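Local coordinates for tryptophan decarboxylase 1 (Oryza sativa subsp. japonica, PDB 6KHO), which catalyses the pyridoxal 5'-phosphate-dependent decarboxylation of L-tryptophan to tryptamine and of 5-hydroxy-L-tryptophan to serotonin, at residues D144-M149 with I324-H329; A178-L183 with M376-G381; A185-A190 with H203-Y208. One frame throughout, in Å; residues are numbered along the deposited sequence.

Contact 1 of 3, residues D144-M149 with I324-H329; sequences DWLAQM and ISMSPH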
loop_
_atom_site.group_PDB
_atom_site.type_symbol
_atom_site.label_atom_id
_atom_site.label_comp_id
_atom_site.label_asym_id
_atom_site.label_seq_id
_atom_site.Cartn_x
_atom_site.Cartn_y
_atom_site.Cartn_z
ATOM N N ASP A 144 7.947 10.793 -14.779
ATOM C CA ASP A 144 8.421 11.866 -15.644
ATOM C C ASP A 144 7.434 12.152 -16.771
ATOM O O ASP A 144 7.148 13.317 -17.071
ATOM C CB ASP A 144 9.788 11.498 -16.204
ATOM C CG ASP A 144 10.518 12.693 -16.752
ATOM O OD1 ASP A 144 10.332 13.017 -17.946
ATOM O OD2 ASP A 144 11.249 13.324 -15.972
ATOM N N TRP A 145 6.927 11.100 -17.429
ATOM C CA TRP A 145 5.928 11.293 -18.475
ATOM C C TRP A 145 4.704 12.023 -17.941
ATOM O O TRP A 145 4.188 12.938 -18.590
ATOM C CB TRP A 145 5.488 9.948 -19.060
ATOM C CG TRP A 145 6.415 9.294 -20.036
ATOM C CD1 TRP A 145 7.733 9.585 -20.276
ATOM C CD2 TRP A 145 6.081 8.198 -20.898
ATOM N NE1 TRP A 145 8.232 8.731 -21.240
ATOM C CE2 TRP A 145 7.235 7.877 -21.638
ATOM C CE3 TRP A 145 4.911 7.465 -21.117
ATOM C CZ2 TRP A 145 7.250 6.845 -22.585
ATOM C CZ3 TRP A 145 4.924 6.449 -22.054
ATOM C CH2 TRP A 145 6.090 6.144 -22.775
ATOM N N LEU A 146 4.188 11.589 -16.787
ATOM C CA LEU A 146 3.013 12.247 -16.207
ATOM C C LEU A 146 3.314 13.700 -15.838
ATOM O O LEU A 146 2.473 14.592 -16.037
ATOM C CB LEU A 146 2.536 11.474 -14.974
ATOM C CG LEU A 146 1.370 12.104 -14.194
ATOM C CD1 LEU A 146 0.127 12.269 -15.088
ATOM C CD2 LEU A 146 1.044 11.248 -12.966
ATOM N N ALA A 147 4.505 13.956 -15.291
ATOM C CA ALA A 147 4.896 15.331 -14.998
ATOM C C ALA A 147 4.912 16.180 -16.267
ATOM O O ALA A 147 4.563 17.367 -16.234
ATOM C CB ALA A 147 6.260 15.354 -14.304
ATOM N N GLN A 148 5.303 15.588 -17.401
ATOM C CA GLN A 148 5.258 16.320 -18.668
ATOM C C GLN A 148 3.823 16.610 -19.086
ATOM O O GLN A 148 3.511 17.728 -19.508
ATOM C CB GLN A 148 5.972 15.544 -19.773
ATOM C CG GLN A 148 7.471 15.418 -19.599
ATOM C CD GLN A 148 8.104 14.573 -20.688
ATOM O OE1 GLN A 148 7.865 14.792 -21.874
ATOM N NE2 GLN A 148 8.908 13.591 -20.287
ATOM N N MET A 149 2.933 15.615 -18.983
ATOM C CA MET A 149 1.522 15.853 -19.294
ATOM C C MET A 149 0.943 16.965 -18.421
ATOM O O MET A 149 0.183 17.816 -18.903
ATOM C CB MET A 149 0.708 14.569 -19.118
ATOM C CG MET A 149 1.135 13.409 -20.007
ATOM S SD MET A 149 -0.189 12.208 -20.266
ATOM C CE MET A 149 -0.588 11.707 -18.587
ATOM N N ILE A 324 3.563 17.981 -4.260
ATOM C CA ILE A 324 2.227 17.895 -4.843
ATOM C C ILE A 324 1.948 16.423 -5.116
ATOM O O ILE A 324 2.841 15.680 -5.532
ATOM C CB ILE A 324 2.098 18.749 -6.129
ATOM C CG1 ILE A 324 0.723 18.551 -6.787
ATOM C CG2 ILE A 324 3.182 18.407 -7.124
ATOM C CD1 ILE A 324 0.350 19.643 -7.803
ATOM N N SER A 325 0.721 15.991 -4.837
ATOM C CA SER A 325 0.306 14.626 -5.111
ATOM C C SER A 325 -1.007 14.634 -5.876
ATOM O O SER A 325 -1.826 15.549 -5.730
ATOM C CB SER A 325 0.158 13.799 -3.822
ATOM O OG SER A 325 -0.749 14.406 -2.904
ATOM N N MET A 326 -1.188 13.605 -6.704
ATOM C CA MET A 326 -2.456 13.346 -7.361
ATOM C C MET A 326 -2.561 11.846 -7.598
ATOM O O MET A 326 -1.561 11.119 -7.568
ATOM C CB MET A 326 -2.588 14.121 -8.680
ATOM C CG MET A 326 -1.382 14.032 -9.546
ATOM S SD MET A 326 -1.568 12.726 -10.760
ATOM C CE MET A 326 -2.268 13.737 -12.049
ATOM N N SER A 327 -3.787 11.381 -7.811
ATOM C CA SER A 327 -4.057 9.947 -7.898
ATOM C C SER A 327 -4.572 9.586 -9.279
ATOM O O SER A 327 -5.741 9.864 -9.602
ATOM C CB SER A 327 -5.052 9.518 -6.824
ATOM O OG SER A 327 -4.461 9.626 -5.541
ATOM N N PRO A 328 -3.751 8.981 -10.125
ATOM C CA PRO A 328 -4.282 8.384 -11.353
ATOM C C PRO A 328 -5.391 7.390 -11.068
ATOM O O PRO A 328 -6.257 7.197 -11.923
ATOM C CB PRO A 328 -3.057 7.704 -11.980
ATOM C CG PRO A 328 -1.896 8.511 -11.465
ATOM C CD PRO A 328 -2.279 8.887 -10.050
ATOM N N HIS A 329 -5.415 6.778 -9.873
ATOM C CA HIS A 329 -6.500 5.834 -9.619
ATOM C C HIS A 329 -7.829 6.519 -9.332
ATOM O O HIS A 329 -8.826 5.828 -9.097
ATOM C CB HIS A 329 -6.130 4.833 -8.504
ATOM C CG HIS A 329 -6.127 5.394 -7.111
ATOM N ND1 HIS A 329 -5.093 5.156 -6.230
ATOM C CD2 HIS A 329 -7.054 6.100 -6.417
ATOM C CE1 HIS A 329 -5.367 5.720 -5.066
ATOM N NE2 HIS A 329 -6.551 6.301 -5.154
#
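In L146 the CG swings to the side opposite the main-chain nitrogen (chi1 176°), so that its two methyls project from the helix surface toward M326. The methionine starts differently: its CG lies between the backbone N and the carbonyl carbon (chi1 47°), and further bends at chi2 (95°) and chi3 fold the chain so that the thioether is presented to the leucine. Meeting tip to tip, L146 CD2 rests on M326 SD at 3.7 Å, while the other branch faces the terminal methyl, with L146 CD1 4.1 Å from M326 CE. A looser third point is made by the proline ring, whose CG in P328 stands 4.3 Å from L146 CD2, and the leucine thus spans from the last strand residue to the proline two places on. All three residues are buried and the join is wholly apolar. Methionine suits the place because its unbranched chain can bend toward the helix, and leucine because its fork offers a methyl each to SD and CE. On a different face of the same turn, Q148 NE2 donates to D144 OD1 at 2.8 Å, nearly in the plane of its own amide; the same nitrogen also bonds A68 O of the second subunit, as W145 NE1 does R67 O of that subunit. Helix 133-149 therefore has one face on the core and another on the dimer partner. On the core side L146 also packs on C340 and Y342 of strand 339-343, the neighbouring strand of the sheet, while W145 and M149 lean on M393 of helix 386-420. Beyond the strand, S325 and S327 touch A178 and T175 of helix 175-194, leaving strand 323-326 sandwiched between helices.

Contact 2 of 3, residues A178-L183 with M376-G381; sequences AMLVTL and MQVGVG. With PLP (pyridoxal-5'-phosphate), chain J.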
loop_
_atom_site.group_PDB
_atom_site.type_symbol
_atom_site.label_atom_id
_atom_site.label_comp_id
_atom_site.label_asym_id
_atom_site.label_seq_id
_atom_site.Cartn_x
_atom_site.Cartn_y
_atom_site.Cartn_z
ATOM N N ALA A 178 1.291 9.953 1.086
ATOM C CA ALA A 178 1.984 11.113 0.547
ATOM C C ALA A 178 1.941 12.280 1.533
ATOM O O ALA A 178 2.935 13.003 1.703
ATOM C CB ALA A 178 1.364 11.502 -0.798
ATOM N N MET A 179 0.803 12.463 2.201
ATOM C CA MET A 179 0.723 13.479 3.239
ATOM C C MET A 179 1.630 13.130 4.402
ATOM O O MET A 179 2.327 14.000 4.936
ATOM C CB MET A 179 -0.719 13.624 3.720
ATOM C CG MET A 179 -1.598 14.367 2.752
ATOM S SD MET A 179 -3.338 14.166 3.171
ATOM C CE MET A 179 -4.084 15.271 1.973
ATOM N N LEU A 180 1.636 11.863 4.808
ATOM C CA LEU A 180 2.388 11.472 5.999
ATOM C C LEU A 180 3.888 11.681 5.798
ATOM O O LEU A 180 4.579 12.201 6.683
ATOM C CB LEU A 180 2.096 10.016 6.351
ATOM C CG LEU A 180 2.939 9.369 7.459
ATOM C CD1 LEU A 180 2.856 10.174 8.768
ATOM C CD2 LEU A 180 2.492 7.948 7.712
ATOM N N VAL A 181 4.414 11.273 4.643
ATOM C CA VAL A 181 5.863 11.351 4.492
ATOM C C VAL A 181 6.306 12.809 4.345
ATOM O O VAL A 181 7.380 13.183 4.829
ATOM C CB VAL A 181 6.354 10.460 3.330
ATOM C CG1 VAL A 181 5.976 8.983 3.566
ATOM C CG2 VAL A 181 5.841 10.938 1.964
ATOM N N THR A 182 5.504 13.660 3.703
ATOM C CA THR A 182 5.902 15.065 3.622
ATOM C C THR A 182 5.713 15.779 4.956
ATOM O O THR A 182 6.489 16.684 5.283
ATOM C CB THR A 182 5.142 15.810 2.518
ATOM O OG1 THR A 182 3.720 15.713 2.721
ATOM C CG2 THR A 182 5.523 15.259 1.144
ATOM N N LEU A 183 4.688 15.402 5.729
ATOM C CA LEU A 183 4.558 15.934 7.084
ATOM C C LEU A 183 5.756 15.552 7.939
ATOM O O LEU A 183 6.219 16.352 8.762
ATOM C CB LEU A 183 3.277 15.430 7.748
ATOM C CG LEU A 183 1.984 16.147 7.401
ATOM C CD1 LEU A 183 0.804 15.215 7.677
ATOM C CD2 LEU A 183 1.889 17.422 8.239
ATOM N N MET A 376 11.749 6.528 -0.083
ATOM C CA MET A 376 10.765 7.557 -0.399
ATOM C C MET A 376 9.364 7.182 0.080
ATOM O O MET A 376 8.387 7.811 -0.336
ATOM C CB MET A 376 10.738 7.826 -1.906
ATOM C CG MET A 376 12.042 8.355 -2.459
ATOM S SD MET A 376 12.093 10.139 -2.282
ATOM C CE MET A 376 10.868 10.648 -3.494
ATOM N N GLN A 377 9.241 6.182 0.953
ATOM C CA GLN A 377 7.939 5.659 1.369
ATOM C C GLN A 377 8.058 5.168 2.802
ATOM O O GLN A 377 9.151 5.151 3.379
ATOM C CB GLN A 377 7.477 4.509 0.458
ATOM C CG GLN A 377 8.371 3.281 0.597
ATOM C CD GLN A 377 7.980 2.114 -0.328
ATOM O OE1 GLN A 377 7.329 2.306 -1.354
ATOM N NE2 GLN A 377 8.376 0.904 0.052
ATOM N N VAL A 378 6.933 4.711 3.354
ATOM C CA VAL A 378 6.931 4.183 4.721
ATOM C C VAL A 378 7.589 2.805 4.788
ATOM O O VAL A 378 8.462 2.555 5.631
ATOM C CB VAL A 378 5.492 4.158 5.274
ATOM C CG1 VAL A 378 5.406 3.308 6.554
ATOM C CG2 VAL A 378 5.019 5.596 5.523
ATOM N N GLY A 379 7.187 1.883 3.908
ATOM C CA GLY A 379 7.593 0.495 4.008
ATOM C C GLY A 379 8.876 0.171 3.252
ATOM O O GLY A 379 9.566 1.044 2.722
ATOM N N VAL A 380 9.192 -1.124 3.206
ATOM C CA VAL A 380 10.391 -1.599 2.519
ATOM C C VAL A 380 9.988 -2.143 1.151
ATOM O O VAL A 380 10.329 -1.550 0.122
ATOM C CB VAL A 380 11.151 -2.654 3.347
ATOM C CG1 VAL A 380 12.486 -3.020 2.673
ATOM C CG2 VAL A 380 11.413 -2.130 4.756
ATOM N N GLY A 381 9.242 -3.255 1.129
ATOM C CA GLY A 381 8.811 -3.831 -0.133
ATOM C C GLY A 381 7.804 -2.958 -0.863
ATOM O O GLY A 381 7.190 -2.051 -0.297
HETATM N N1 PLP J . 10.260 -7.455 9.311
HETATM C C2 PLP J . 10.541 -8.730 8.877
HETATM C C2A PLP J . 10.810 -9.839 9.866
HETATM C C3 PLP J . 10.566 -8.983 7.515
HETATM O O3 PLP J . 10.841 -10.255 7.091
HETATM C C4 PLP J . 10.297 -7.969 6.590
HETATM C C4A PLP J . 9.602 -8.338 5.310
HETATM C C5 PLP J . 10.043 -6.686 7.046
HETATM C C6 PLP J . 10.016 -6.435 8.413
HETATM C C5A PLP J . 9.781 -5.567 6.055
HETATM O O4P PLP J . 8.413 -5.494 5.772
HETATM P P PLP J . 7.747 -4.562 4.649
HETATM O O1P PLP J . 6.400 -5.186 4.383
HETATM O O2P PLP J . 7.629 -3.177 5.246
HETATM O O3P PLP J . 8.545 -4.489 3.373
#
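V378 reaches helix 175-194 through one branch. From its CB, CG2 points anti to the carbonyl carbon, which carries this methyl to the helix: V378 CG2 lies 4.0 Å from V181 CG1 and 4.1 Å from L180 CD2. It crosses the leucine at about a right angle, and a compact beta-branched residue fills the place without needing a long chain. The backbone N of V378 is hydrogen-bonded to E177 OE2 of the same helix, a polar tie beside the apolar one. Next to it Q377, whose CB points away from the helix, braces its own loop: Q377 NE2 donates to G379 O at 2.9 Å and to G381 O at 3.2 Å, reaching both oxygens from above their carbonyl planes, while OE1 binds R382 NE. This internal bracing is consistent with holding the following amides ready for phosphate. G381 N meets PLP O3P at 2.7 Å, almost straight at 177°, and V380 N gives a longer bond to PLP O2P. T175 N and S176 OG of the second subunit grip the same cofactor. Such a phosphate site, shared across the dimer interface, is characteristic of fold-type I PLP enzymes, the superfamily of the group II decarboxylases.

Contact 3 of 3, residues A185-A190 with H203-Y208; sequences AARDAA and HRLAVY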
loop_
_atom_site.group_PDB
_atom_site.type_symbol
_atom_site.label_atom_id
_atom_site.label_comp_id
_atom_site.label_asym_id
_atom_site.label_seq_id
_atom_site.Cartn_x
_atom_site.Cartn_y
_atom_site.Cartn_z
ATOM N N ALA A 185 8.840 14.910 6.880
ATOM C CA ALA A 185 9.987 15.711 6.453
ATOM C C ALA A 185 9.892 17.139 6.991
ATOM O O ALA A 185 10.874 17.688 7.508
ATOM C CB ALA A 185 10.091 15.699 4.929
ATOM N N ALA A 186 8.709 17.752 6.898
ATOM C CA ALA A 186 8.541 19.113 7.408
ATOM C C ALA A 186 8.733 19.155 8.916
ATOM O O ALA A 186 9.401 20.055 9.442
ATOM C CB ALA A 186 7.166 19.661 7.025
ATOM N N ARG A 187 8.148 18.180 9.624
ATOM C CA ARG A 187 8.317 18.068 11.070
ATOM C C ARG A 187 9.788 18.001 11.462
ATOM O O ARG A 187 10.246 18.735 12.350
ATOM C CB ARG A 187 7.577 16.830 11.582
ATOM C CG ARG A 187 7.664 16.614 13.106
ATOM C CD ARG A 187 7.297 15.170 13.497
ATOM N NE ARG A 187 8.348 14.223 13.114
ATOM C CZ ARG A 187 8.225 12.896 13.126
ATOM N NH1 ARG A 187 7.079 12.321 13.497
ATOM N NH2 ARG A 187 9.253 12.141 12.754
ATOM N N ASP A 188 10.545 17.118 10.812
ATOM C CA ASP A 188 11.930 16.919 11.224
ATOM C C ASP A 188 12.753 18.184 10.993
ATOM O O ASP A 188 13.603 18.535 11.820
ATOM C CB ASP A 188 12.523 15.709 10.493
ATOM C CG ASP A 188 11.928 14.377 10.998
ATOM O OD1 ASP A 188 11.210 14.408 12.032
ATOM O OD2 ASP A 188 12.179 13.307 10.376
ATOM N N ALA A 189 12.479 18.899 9.897
ATOM C CA ALA A 189 13.200 20.131 9.612
ATOM C C ALA A 189 12.849 21.218 10.621
ATOM O O ALA A 189 13.731 21.962 11.071
ATOM C CB ALA A 189 12.897 20.595 8.187
ATOM N N ALA A 190 11.569 21.319 10.993
ATOM C CA ALA A 190 11.146 22.337 11.951
ATOM C C ALA A 190 11.760 22.091 13.326
ATOM O O ALA A 190 12.257 23.025 13.972
ATOM C CB ALA A 190 9.616 22.373 12.037
ATOM N N HIS A 203 5.366 19.612 20.670
ATOM C CA HIS A 203 4.090 20.231 21.024
ATOM C C HIS A 203 4.021 21.712 20.653
ATOM O O HIS A 203 2.971 22.334 20.838
ATOM C CB HIS A 203 3.816 20.053 22.517
ATOM C CG HIS A 203 4.589 20.995 23.383
ATOM N ND1 HIS A 203 5.949 20.873 23.582
ATOM C CD2 HIS A 203 4.200 22.080 24.091
ATOM C CE1 HIS A 203 6.364 21.845 24.375
ATOM N NE2 HIS A 203 5.323 22.592 24.698
ATOM N N ARG A 204 5.092 22.288 20.114
ATOM C CA ARG A 204 5.061 23.668 19.661
ATOM C C ARG A 204 4.887 23.818 18.153
ATOM O O ARG A 204 4.742 24.949 17.679
ATOM C CB ARG A 204 6.337 24.394 20.103
ATOM C CG ARG A 204 6.405 24.639 21.609
ATOM C CD ARG A 204 7.444 25.703 21.967
ATOM N NE ARG A 204 8.733 25.476 21.309
ATOM C CZ ARG A 204 9.256 26.261 20.365
ATOM N NH1 ARG A 204 8.606 27.346 19.955
ATOM N NH2 ARG A 204 10.438 25.970 19.829
ATOM N N LEU A 205 4.890 22.721 17.388
ATOM C CA LEU A 205 4.703 22.799 15.943
ATOM C C LEU A 205 3.224 22.922 15.596
ATOM O O LEU A 205 2.373 22.261 16.194
ATOM C CB LEU A 205 5.292 21.559 15.249
ATOM C CG LEU A 205 6.749 21.182 15.552
ATOM C CD1 LEU A 205 7.256 20.127 14.556
ATOM C CD2 LEU A 205 7.663 22.407 15.518
ATOM N N ALA A 206 2.923 23.741 14.599
ATOM C CA ALA A 206 1.552 23.917 14.150
ATOM C C ALA A 206 1.441 23.630 12.660
ATOM O O ALA A 206 2.379 23.880 11.897
ATOM C CB ALA A 206 1.046 25.338 14.433
ATOM N N VAL A 207 0.269 23.122 12.250
ATOM C CA VAL A 207 -0.026 22.809 10.857
ATOM C C VAL A 207 -1.405 23.356 10.504
ATOM O O VAL A 207 -2.259 23.560 11.372
ATOM C CB VAL A 207 0.048 21.289 10.557
ATOM C CG1 VAL A 207 1.389 20.730 10.979
ATOM C CG2 VAL A 207 -1.073 20.534 11.255
ATOM N N TYR A 208 -1.613 23.586 9.201
ATOM C CA TYR A 208 -2.736 24.371 8.695
ATOM C C TYR A 208 -3.353 23.739 7.455
ATOM O O TYR A 208 -2.643 23.320 6.535
ATOM C CB TYR A 208 -2.302 25.804 8.340
ATOM C CG TYR A 208 -1.535 26.453 9.458
ATOM C CD1 TYR A 208 -0.181 26.187 9.634
ATOM C CD2 TYR A 208 -2.163 27.314 10.360
ATOM C CE1 TYR A 208 0.528 26.743 10.670
ATOM C CE2 TYR A 208 -1.452 27.888 11.408
ATOM C CZ TYR A 208 -0.105 27.595 11.551
ATOM O OH TYR A 208 0.633 28.143 12.570
#
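L205 spreads its two methyls against R187 and A190 at the join of a beta-alpha-beta crossover, in which strand 168-172 leads through helix 175-194 to strand 205-210 of the large mixed sheet. One branch lies by the arginine: L205 CD1 is 3.8 Å from R187 CG and 4.0 Å from R187 O, and the two side chains cross at about a right angle. The other branch turns to the alanine, with L205 CD2 4.0 Å from A190 CB. An alanine fits because its short side chain lets the helix come close to the strand, and leucine because its forked end can serve two helical positions at once. The same leucine also packs on F226 and on T264 of the adjacent strand 262-269, which closes in the apolar layer.

Only the aliphatic stem of R187 belongs to that layer. The stem runs out extended at first (chi1 -179°) and passes the leucine, then a bend at chi3 (72°) leads the guanidinium away. There it meets D188 side-on, a salt bridge within the plane of the guanidinium: R187 NE and R187 NH2 each lie 3.1 Å from D188 OD1, on the syn side of that oxygen. In the next shell NH1 bonds A224 O of its own chain and L223 O of the second subunit, and NH2 bonds R222 O of the second subunit. These bonds fix the rotation of the group and tie the helix into the dimer interface. With a leucine in place of R187 the guanidinium is gone, and those three carbonyl oxygens would probably be left without a donor, and D188 OD1 without its positive mate. The aspartate is in turn steadied through its second oxygen, D188 OD2, by a hydrogen bond to S352 OG.

Overall arrangement
Contacts 2 and 3 both draw on helix 175-194, with centres about 16 Å apart: one ties its first half to loop 376-381, the other its second half to strand 205-210. Contact 1 lies about 17 Å from contact 2, centre to centre, and touches it where S325 CB packs 4.0 Å from A178 CB. Contact 3 lies about 27 Å from contact 1, centre to centre, yet both reach the same sheet. The first two contacts lie near different copies of the cofactor: the M326 side chain is about 9 Å from one PLP, while 376-381 gives phosphate-binding amides to the other, gripped by T175 and S176 of the second subunit. Contact 3 lies away from the annotated sites.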